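RTX toxin RtxA (Vibrio vulnificus MO6-24/O, PDB 6IMP) is a secreted virulence toxin whose alpha/beta hydrolase domain probably acts as a hydrolytic effector. Local coordinates at residues 65-70 with 122-127; 148-153 with 235-240; 152-157 with 181-186. All blocks are in the same frame, centred on the assembly; numbering follows the deposited sequence.

Interaction 1: residues 65-70 with 122-127; sequences GESQKV and HYQKQG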
loop_
_atom_site.group_PDB
_atom_site.type_symbol
_atom_site.label_atom_id
_atom_site.label_comp_id
_atom_site.label_asym_id
_atom_site.label_seq_id
_atom_site.Cartn_x
_atom_site.Cartn_y
_atom_site.Cartn_z
ATOM N N GLY A 65 -1.006 24.224 -7.474
ATOM C CA GLY A 65 -2.074 23.869 -6.529
ATOM C C GLY A 65 -2.811 22.600 -6.931
ATOM O O GLY A 65 -3.996 22.427 -6.614
ATOM N N GLU A 66 -2.109 21.728 -7.659
ATOM C CA GLU A 66 -2.607 20.391 -8.003
ATOM C C GLU A 66 -2.452 19.435 -6.807
ATOM O O GLU A 66 -3.324 18.606 -6.543
ATOM C CB GLU A 66 -1.857 19.832 -9.229
ATOM C CG GLU A 66 -2.257 20.451 -10.564
ATOM C CD GLU A 66 -1.440 19.912 -11.739
ATOM O OE1 GLU A 66 -0.218 20.188 -11.805
ATOM O OE2 GLU A 66 -2.022 19.223 -12.609
ATOM N N SER A 67 -1.339 19.559 -6.088
ATOM C CA SER A 67 -1.064 18.703 -4.937
ATOM C C SER A 67 -0.403 19.503 -3.810
ATOM O O SER A 67 0.278 20.487 -4.067
ATOM C CB SER A 67 -0.163 17.540 -5.360
ATOM O OG SER A 67 -0.653 16.915 -6.536
ATOM N N GLN A 68 -0.640 19.095 -2.565
ATOM C CA GLN A 68 0.066 19.666 -1.411
ATOM C C GLN A 68 0.818 18.592 -0.625
ATOM O O GLN A 68 0.293 17.502 -0.399
ATOM C CB GLN A 68 -0.902 20.414 -0.481
ATOM C CG GLN A 68 -2.042 19.576 0.089
ATOM C CD GLN A 68 -3.388 19.902 -0.534
ATOM O OE1 GLN A 68 -3.493 20.133 -1.739
ATOM N NE2 GLN A 68 -4.431 19.899 0.286
ATOM N N LYS A 69 2.051 18.916 -0.217
ATOM C CA LYS A 69 2.790 18.133 0.790
ATOM C C LYS A 69 1.952 17.941 2.044
ATOM O O LYS A 69 1.186 18.831 2.421
ATOM C CB LYS A 69 4.090 18.834 1.179
ATOM C CG LYS A 69 5.129 18.877 0.077
ATOM C CD LYS A 69 6.537 19.062 0.635
ATOM C CE LYS A 69 7.567 18.328 -0.211
ATOM N NZ LYS A 69 8.962 18.589 0.233
ATOM N N VAL A 70 2.118 16.791 2.694
ATOM C CA VAL A 70 1.362 16.462 3.913
ATOM C C VAL A 70 2.226 15.649 4.895
ATOM O O VAL A 70 2.841 14.646 4.520
ATOM C CB VAL A 70 0.037 15.723 3.566
ATOM C CG1 VAL A 70 -0.498 14.938 4.750
ATOM C CG2 VAL A 70 -1.020 16.718 3.087
ATOM N N HIS A 122 -3.619 8.789 -13.377
ATOM C CA HIS A 122 -4.757 8.039 -13.918
ATOM C C HIS A 122 -6.042 8.266 -13.108
ATOM O O HIS A 122 -7.132 8.268 -13.672
ATOM C CB HIS A 122 -4.437 6.539 -13.996
ATOM C CG HIS A 122 -3.323 6.191 -14.942
ATOM N ND1 HIS A 122 -3.530 5.945 -16.282
ATOM C CD2 HIS A 122 -2.005 5.974 -14.723
ATOM C CE1 HIS A 122 -2.381 5.618 -16.852
ATOM N NE2 HIS A 122 -1.440 5.628 -15.928
ATOM N N TYR A 123 -5.907 8.461 -11.793
ATOM C CA TYR A 123 -7.068 8.774 -10.933
ATOM C C TYR A 123 -7.444 10.260 -11.027
ATOM O O TYR A 123 -8.625 10.603 -11.129
ATOM C CB TYR A 123 -6.797 8.430 -9.459
ATOM C CG TYR A 123 -6.837 6.947 -9.075
ATOM C CD1 TYR A 123 -8.037 6.244 -9.012
ATOM C CD2 TYR A 123 -5.673 6.288 -8.656
ATOM C CE1 TYR A 123 -8.067 4.912 -8.612
ATOM C CE2 TYR A 123 -5.688 4.963 -8.252
ATOM C CZ TYR A 123 -6.881 4.275 -8.227
ATOM O OH TYR A 123 -6.889 2.954 -7.819
ATOM N N GLN A 124 -6.440 11.134 -10.948
ATOM C CA GLN A 124 -6.665 12.587 -10.948
ATOM C C GLN A 124 -7.439 13.054 -12.202
ATOM O O GLN A 124 -8.421 13.796 -12.089
ATOM C CB GLN A 124 -5.329 13.337 -10.808
ATOM C CG GLN A 124 -4.681 13.205 -9.423
ATOM C CD GLN A 124 -3.337 13.935 -9.306
ATOM O OE1 GLN A 124 -2.277 13.356 -9.558
ATOM N NE2 GLN A 124 -3.379 15.205 -8.900
ATOM N N LYS A 125 -7.013 12.570 -13.374
ATOM C CA LYS A 125 -7.721 12.763 -14.672
ATOM C C LYS A 125 -9.225 12.559 -14.685
ATOM O O LYS A 125 -9.927 13.087 -15.546
ATOM C CB LYS A 125 -7.238 11.735 -15.685
ATOM C CG LYS A 125 -6.035 12.177 -16.490
ATOM C CD LYS A 125 -5.384 11.005 -17.211
ATOM C CE LYS A 125 -6.000 10.750 -18.577
ATOM N NZ LYS A 125 -5.336 9.597 -19.244
ATOM N N GLN A 126 -9.702 11.719 -13.786
ATOM C CA GLN A 126 -11.128 11.475 -13.643
ATOM C C GLN A 126 -11.651 12.204 -12.408
ATOM O O GLN A 126 -12.641 11.785 -11.796
ATOM C CB GLN A 126 -11.394 9.969 -13.538
ATOM C CG GLN A 126 -10.508 9.106 -14.440
ATOM C CD GLN A 126 -10.853 7.634 -14.362
ATOM O OE1 GLN A 126 -11.964 7.262 -13.980
ATOM N NE2 GLN A 126 -9.893 6.785 -14.702
ATOM N N GLY A 127 -10.982 13.300 -12.050
ATOM C CA GLY A 127 -11.322 14.072 -10.858
ATOM C C GLY A 127 -11.523 13.239 -9.596
ATOM O O GLY A 127 -12.571 13.330 -8.942
#

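Interaction 2: residues 148-153 with 235-240; sequences KGLYQD and GQFSVE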
loop_
_atom_site.group_PDB
_atom_site.type_symbol
_atom_site.label_atom_id
_atom_site.label_comp_id
_atom_site.label_asym_id
_atom_site.label_seq_id
_atom_site.Cartn_x
_atom_site.Cartn_y
_atom_site.Cartn_z
ATOM N N LYS A 148 3.651 -4.794 12.028
ATOM C CA LYS A 148 2.602 -4.200 12.849
ATOM C C LYS A 148 2.676 -2.670 12.809
ATOM O O LYS A 148 1.646 -1.982 12.819
ATOM C CB LYS A 148 2.668 -4.733 14.284
ATOM C CG LYS A 148 1.530 -5.689 14.642
ATOM C CD LYS A 148 1.727 -7.098 14.088
ATOM C CE LYS A 148 0.397 -7.837 13.951
ATOM N NZ LYS A 148 0.565 -9.315 13.851
ATOM N N GLY A 149 3.892 -2.142 12.734
ATOM C CA GLY A 149 4.078 -0.728 12.450
ATOM C C GLY A 149 3.378 -0.254 11.178
ATOM O O GLY A 149 2.689 0.763 11.188
ATOM N N LEU A 150 3.543 -0.992 10.081
ATOM C CA LEU A 150 2.980 -0.577 8.797
ATOM C C LEU A 150 1.462 -0.574 8.823
ATOM O O LEU A 150 0.828 0.306 8.238
ATOM C CB LEU A 150 3.489 -1.473 7.675
ATOM C CG LEU A 150 5.010 -1.513 7.472
ATOM C CD1 LEU A 150 5.355 -2.177 6.148
ATOM C CD2 LEU A 150 5.624 -0.130 7.520
ATOM N N TYR A 151 0.876 -1.548 9.514
ATOM C CA TYR A 151 -0.586 -1.604 9.657
ATOM C C TYR A 151 -1.099 -0.401 10.419
ATOM O O TYR A 151 -2.155 0.132 10.112
ATOM C CB TYR A 151 -1.034 -2.866 10.391
ATOM C CG TYR A 151 -0.740 -4.194 9.697
ATOM C CD1 TYR A 151 -0.766 -4.321 8.310
ATOM C CD2 TYR A 151 -0.479 -5.332 10.449
ATOM C CE1 TYR A 151 -0.513 -5.546 7.705
ATOM C CE2 TYR A 151 -0.230 -6.548 9.853
ATOM C CZ TYR A 151 -0.243 -6.653 8.486
ATOM O OH TYR A 151 -0.002 -7.876 7.902
ATOM N N GLN A 152 -0.352 0.008 11.427
ATOM C CA GLN A 152 -0.705 1.186 12.213
ATOM C C GLN A 152 -0.649 2.463 11.380
ATOM O O GLN A 152 -1.620 3.233 11.336
ATOM C CB GLN A 152 0.201 1.296 13.438
ATOM C CG GLN A 152 -0.281 0.437 14.596
ATOM C CD GLN A 152 -1.498 1.028 15.287
ATOM O OE1 GLN A 152 -1.730 2.254 15.259
ATOM N NE2 GLN A 152 -2.285 0.165 15.917
ATOM N N ASP A 153 0.466 2.644 10.674
ATOM C CA ASP A 153 0.649 3.793 9.787
ATOM C C ASP A 153 -0.483 3.884 8.759
ATOM O O ASP A 153 -0.907 4.972 8.383
ATOM C CB ASP A 153 2.002 3.706 9.085
ATOM C CG ASP A 153 3.176 3.767 10.056
ATOM O OD1 ASP A 153 2.975 4.165 11.224
ATOM O OD2 ASP A 153 4.305 3.411 9.649
ATOM N N GLY A 235 2.591 -16.273 8.130
ATOM C CA GLY A 235 1.608 -15.443 8.850
ATOM C C GLY A 235 1.866 -13.939 8.815
ATOM O O GLY A 235 1.099 -13.158 9.388
ATOM N N GLN A 236 2.951 -13.532 8.160
ATOM C CA GLN A 236 3.255 -12.121 7.976
ATOM C C GLN A 236 2.750 -11.614 6.620
ATOM O O GLN A 236 3.053 -12.191 5.556
ATOM C CB GLN A 236 4.757 -11.872 8.112
ATOM C CG GLN A 236 5.322 -12.341 9.443
ATOM C CD GLN A 236 6.472 -11.485 9.953
ATOM O OE1 GLN A 236 7.509 -12.011 10.349
ATOM N NE2 GLN A 236 6.276 -10.164 9.990
ATOM N N PHE A 237 1.974 -10.531 6.670
ATOM C CA PHE A 237 1.397 -9.916 5.475
ATOM C C PHE A 237 0.604 -10.925 4.633
ATOM O O PHE A 237 0.677 -10.902 3.401
ATOM C CB PHE A 237 2.487 -9.282 4.596
ATOM C CG PHE A 237 3.345 -8.265 5.296
ATOM C CD1 PHE A 237 2.889 -6.968 5.496
ATOM C CD2 PHE A 237 4.644 -8.576 5.665
ATOM C CE1 PHE A 237 3.694 -6.019 6.105
ATOM C CE2 PHE A 237 5.459 -7.632 6.270
ATOM C CZ PHE A 237 4.988 -6.346 6.479
ATOM N N SER A 238 -0.146 -11.808 5.295
ATOM C CA SER A 238 -1.080 -12.688 4.592
ATOM C C SER A 238 -2.381 -11.931 4.312
ATOM O O SER A 238 -3.024 -11.431 5.239
ATOM C CB SER A 238 -1.365 -13.950 5.409
ATOM O OG SER A 238 -2.503 -14.640 4.907
ATOM N N VAL A 239 -2.747 -11.834 3.029
ATOM C CA VAL A 239 -3.996 -11.159 2.616
ATOM C C VAL A 239 -5.209 -11.849 3.241
ATOM O O VAL A 239 -6.091 -11.196 3.799
ATOM C CB VAL A 239 -4.170 -11.172 1.076
ATOM C CG1 VAL A 239 -5.544 -10.646 0.675
ATOM C CG2 VAL A 239 -3.084 -10.354 0.403
ATOM N N GLU A 240 -5.241 -13.172 3.082
ATOM C CA GLU A 240 -6.238 -14.061 3.697
ATOM C C GLU A 240 -6.423 -13.774 5.192
ATOM O O GLU A 240 -7.532 -13.433 5.642
ATOM C CB GLU A 240 -5.800 -15.523 3.498
ATOM C CG GLU A 240 -6.921 -16.506 3.182
ATOM C CD GLU A 240 -6.395 -17.861 2.725
ATOM O OE1 GLU A 240 -5.325 -17.903 2.069
ATOM O OE2 GLU A 240 -7.051 -18.886 3.017
#

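Interaction 3: residues 152-157 with 181-186; sequences QDARTM and GPIAAD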
loop_
_atom_site.group_PDB
_atom_site.type_symbol
_atom_site.label_atom_id
_atom_site.label_comp_id
_atom_site.label_asym_id
_atom_site.label_seq_id
_atom_site.Cartn_x
_atom_site.Cartn_y
_atom_site.Cartn_z
ATOM N N GLN A 152 -0.352 0.008 11.427
ATOM C CA GLN A 152 -0.705 1.186 12.213
ATOM C C GLN A 152 -0.649 2.463 11.380
ATOM O O GLN A 152 -1.620 3.233 11.336
ATOM C CB GLN A 152 0.201 1.296 13.438
ATOM C CG GLN A 152 -0.281 0.437 14.596
ATOM C CD GLN A 152 -1.498 1.028 15.287
ATOM O OE1 GLN A 152 -1.730 2.254 15.259
ATOM N NE2 GLN A 152 -2.285 0.165 15.917
ATOM N N ASP A 153 0.466 2.644 10.674
ATOM C CA ASP A 153 0.649 3.793 9.787
ATOM C C ASP A 153 -0.483 3.884 8.759
ATOM O O ASP A 153 -0.907 4.972 8.383
ATOM C CB ASP A 153 2.002 3.706 9.085
ATOM C CG ASP A 153 3.176 3.767 10.056
ATOM O OD1 ASP A 153 2.975 4.165 11.224
ATOM O OD2 ASP A 153 4.305 3.411 9.649
ATOM N N ALA A 154 -1.002 2.734 8.344
ATOM C CA ALA A 154 -2.169 2.699 7.481
ATOM C C ALA A 154 -3.372 3.408 8.111
ATOM O O ALA A 154 -4.161 4.052 7.423
ATOM C CB ALA A 154 -2.518 1.264 7.146
ATOM N N ARG A 155 -3.492 3.300 9.427
ATOM C CA ARG A 155 -4.660 3.812 10.134
ATOM C C ARG A 155 -4.525 5.304 10.369
ATOM O O ARG A 155 -5.517 6.044 10.345
ATOM C CB ARG A 155 -4.835 3.097 11.467
ATOM C CG ARG A 155 -4.555 1.602 11.408
ATOM C CD ARG A 155 -5.601 0.832 12.176
ATOM N NE ARG A 155 -5.451 -0.614 12.053
ATOM C CZ ARG A 155 -5.141 -1.439 13.052
ATOM N NH1 ARG A 155 -4.888 -0.966 14.270
ATOM N NH2 ARG A 155 -5.074 -2.755 12.836
ATOM N N THR A 156 -3.298 5.740 10.633
ATOM C CA THR A 156 -2.994 7.157 10.666
ATOM C C THR A 156 -3.494 7.768 9.383
ATOM O O THR A 156 -4.301 8.698 9.396
ATOM C CB THR A 156 -1.486 7.399 10.774
ATOM O OG1 THR A 156 -1.005 6.811 11.981
ATOM C CG2 THR A 156 -1.169 8.899 10.769
ATOM N N MET A 157 -3.043 7.193 8.274
ATOM C CA MET A 157 -3.358 7.705 6.960
ATOM C C MET A 157 -4.851 7.712 6.757
ATOM O O MET A 157 -5.398 8.683 6.263
ATOM C CB MET A 157 -2.708 6.850 5.891
ATOM C CG MET A 157 -1.224 7.071 5.752
ATOM S SD MET A 157 -0.594 5.819 4.639
ATOM C CE MET A 157 1.011 5.485 5.348
ATOM N N GLY A 181 -0.867 -4.433 -0.667
ATOM C CA GLY A 181 -1.971 -5.412 -0.731
ATOM C C GLY A 181 -2.496 -5.904 0.616
ATOM O O GLY A 181 -3.595 -5.543 1.012
ATOM N N PRO A 182 -1.711 -6.738 1.322
ATOM C CA PRO A 182 -2.082 -7.241 2.651
ATOM C C PRO A 182 -2.259 -6.137 3.702
ATOM O O PRO A 182 -3.091 -6.266 4.600
ATOM C CB PRO A 182 -0.898 -8.137 3.030
ATOM C CG PRO A 182 0.240 -7.631 2.208
ATOM C CD PRO A 182 -0.371 -7.199 0.921
ATOM N N ILE A 183 -1.479 -5.064 3.600
ATOM C CA ILE A 183 -1.647 -3.945 4.526
ATOM C C ILE A 183 -3.029 -3.329 4.345
ATOM O O ILE A 183 -3.755 -3.095 5.315
ATOM C CB ILE A 183 -0.590 -2.852 4.322
ATOM C CG1 ILE A 183 0.801 -3.403 4.637
ATOM C CG2 ILE A 183 -0.891 -1.671 5.231
ATOM C CD1 ILE A 183 1.934 -2.553 4.096
ATOM N N ALA A 184 -3.356 -3.044 3.091
ATOM C CA ALA A 184 -4.653 -2.501 2.729
ATOM C C ALA A 184 -5.778 -3.402 3.248
ATOM O O ALA A 184 -6.819 -2.922 3.695
ATOM C CB ALA A 184 -4.740 -2.343 1.223
ATOM N N ALA A 185 -5.558 -4.709 3.199
ATOM C CA ALA A 185 -6.537 -5.653 3.721
ATOM C C ALA A 185 -6.778 -5.424 5.204
ATOM O O ALA A 185 -7.922 -5.340 5.619
ATOM C CB ALA A 185 -6.116 -7.095 3.456
ATOM N N ASP A 186 -5.714 -5.274 5.994
ATOM C CA ASP A 186 -5.878 -5.016 7.435
ATOM C C ASP A 186 -6.609 -3.688 7.706
ATOM O O ASP A 186 -7.489 -3.626 8.572
ATOM C CB ASP A 186 -4.540 -5.056 8.188
ATOM C CG ASP A 186 -4.712 -5.344 9.693
ATOM O OD1 ASP A 186 -5.732 -4.933 10.293
ATOM O OD2 ASP A 186 -3.823 -5.997 10.276
#

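Interaction 1: residues 65-70 with 122-127
Q124 on the last turn of helix 112-124 reaches toward E66 and S67, where edge strand 67-73 of the alpha/beta hydrolase sheet begins. Within that fold the contact joins the end of a flanking helix to the outermost strand of the sheet, and it is thin: 60 Å² is buried, and the closest CA atoms, those of E66 and Q124, stay 9.3 Å apart.

The approach across the gap is polar but loose. The Q124 side chain runs out extended beyond CG (chi2 179°), which carries its amide away from the helix and up to the start of the strand. There NE2 of Q124 lies 4.0 Å from OG of S67 and 4.1 Å from the backbone O of E66, both too far for a direct hydrogen bond.

The hydrogen bonds that fix these groups run to the next strand, 78-84, and the residue after it. NE2 of Q124 is bonded to the carbonyl O of Q85, OG of S67 to ND1 of H84, and O of E66 to the side-chain amide of Q85. H84 and Q85 therefore link the two segments, each of which grips the same short piece of chain.

Backbone turns shape both ends of the contact. G65, with positive phi, closes the preceding helix 52-63 in a Schellman motif and hands the chain to the strand. G127 plays the same part after helix 112-124, as the C-prime residue of a second Schellman motif that includes a type I turn from Q124. In that turn N of G127 is bonded weakly to the backbone O of Q124, the residue whose side chain makes the contact.

Interaction 2: residues 148-153 with 235-240
F237 meets L150 and Y151 of helix 147-164 where a loop leads into the short helix 239-243, a buried corner of the alpha/beta hydrolase fold. The chain arrives through G235, whose positive phi turns it, and Q236, whose NE2 is hydrogen-bonded to the E147 carboxylate just before the helix segment.

F237 does most of the touching. Its backbone N bonds OE2 of E147, and the hydroxyl of Y151 bonds the same oxygen, so one carboxylate ties the loop to the tyrosine. ND2 of N242 is a further partner of that hydroxyl. As a result OH of Y151 sits close over the loop backbone, 3.5 Å from CA of F237. The F237 ring, with CG anti to its own carbonyl carbon (chi1 -56°), extends back toward the helix. Its plane stands at 66° to that of Y151 with centroids 6.0 Å apart, an oblique pairing in which CE1 of Y151 is 4.3 Å from CD1 of F237. The far end of the phenyl ring rests against one branch of L150: CD1 of the leucine is 4.2 Å from CE1 of F237 and equally near CZ. Y41 of helix 31-41 touches both L150 and F237, and P182 of helix 180-192 also packs on the phenylalanine.

S238 follows as N-cap of helix 239-243, and V239 then turns away from helix 147-164 to pack on L268. The cap is made by OG of S238, which is bonded to the backbone N of K241.

Interaction 3: residues 152-157 with 181-186
R155 leaves its helix with CG beside the backbone N and bends at chi2 (-137°), which swings the guanidinium across toward D186; the aspartate answers with CG anti to its own N (chi1 -157°). The two side chains pass obliquely, and one pair of atoms meets, NH2 of R155 and OD1 of D186, at 3.4 Å. This is a salt bridge whose hydrogen bond is weak. OD1 lies at the guanidinium edge, near its plane, but the carboxylate is turned 61° from that plane, so the pairing is not the flat two-bond kind. R189 makes a long, weak ion pair with the other oxygen, OD2.

Deeper in, the helices pack through small apolar groups. CB of A154 points at I183 and touches its CG2 branch at 3.9 Å, while the CA atoms of these residues are 7.3 Å apart. L105 of strand 101-105 lies against both side chains. Helices 147-164 and 180-192 thus sit side by side against the central sheet, the second following a GxSxG turn consistent with the nucleophile elbow of alpha/beta hydrolases.

In the fold
Interactions 2 and 3 are neighbours, their centres about 7 Å apart, and both use helix 147-164: its earlier turns meet the loop before helix 239-243, its later turns meet helix 180-192. Direct packing joins them, as Y151 lies against I183 and D186, and V239 against P182. Both are buried, interaction 2 mainly aromatic and aliphatic, interaction 3 an alanine-isoleucine contact bordered by a salt bridge whose hydrogen bond is weak. Interaction 1 stands apart, its centre about 27 Å from that of interaction 2 and on the other side of the chain's centre. Partly buried at the sheet's edge, it is polar and relies on residues between its segments.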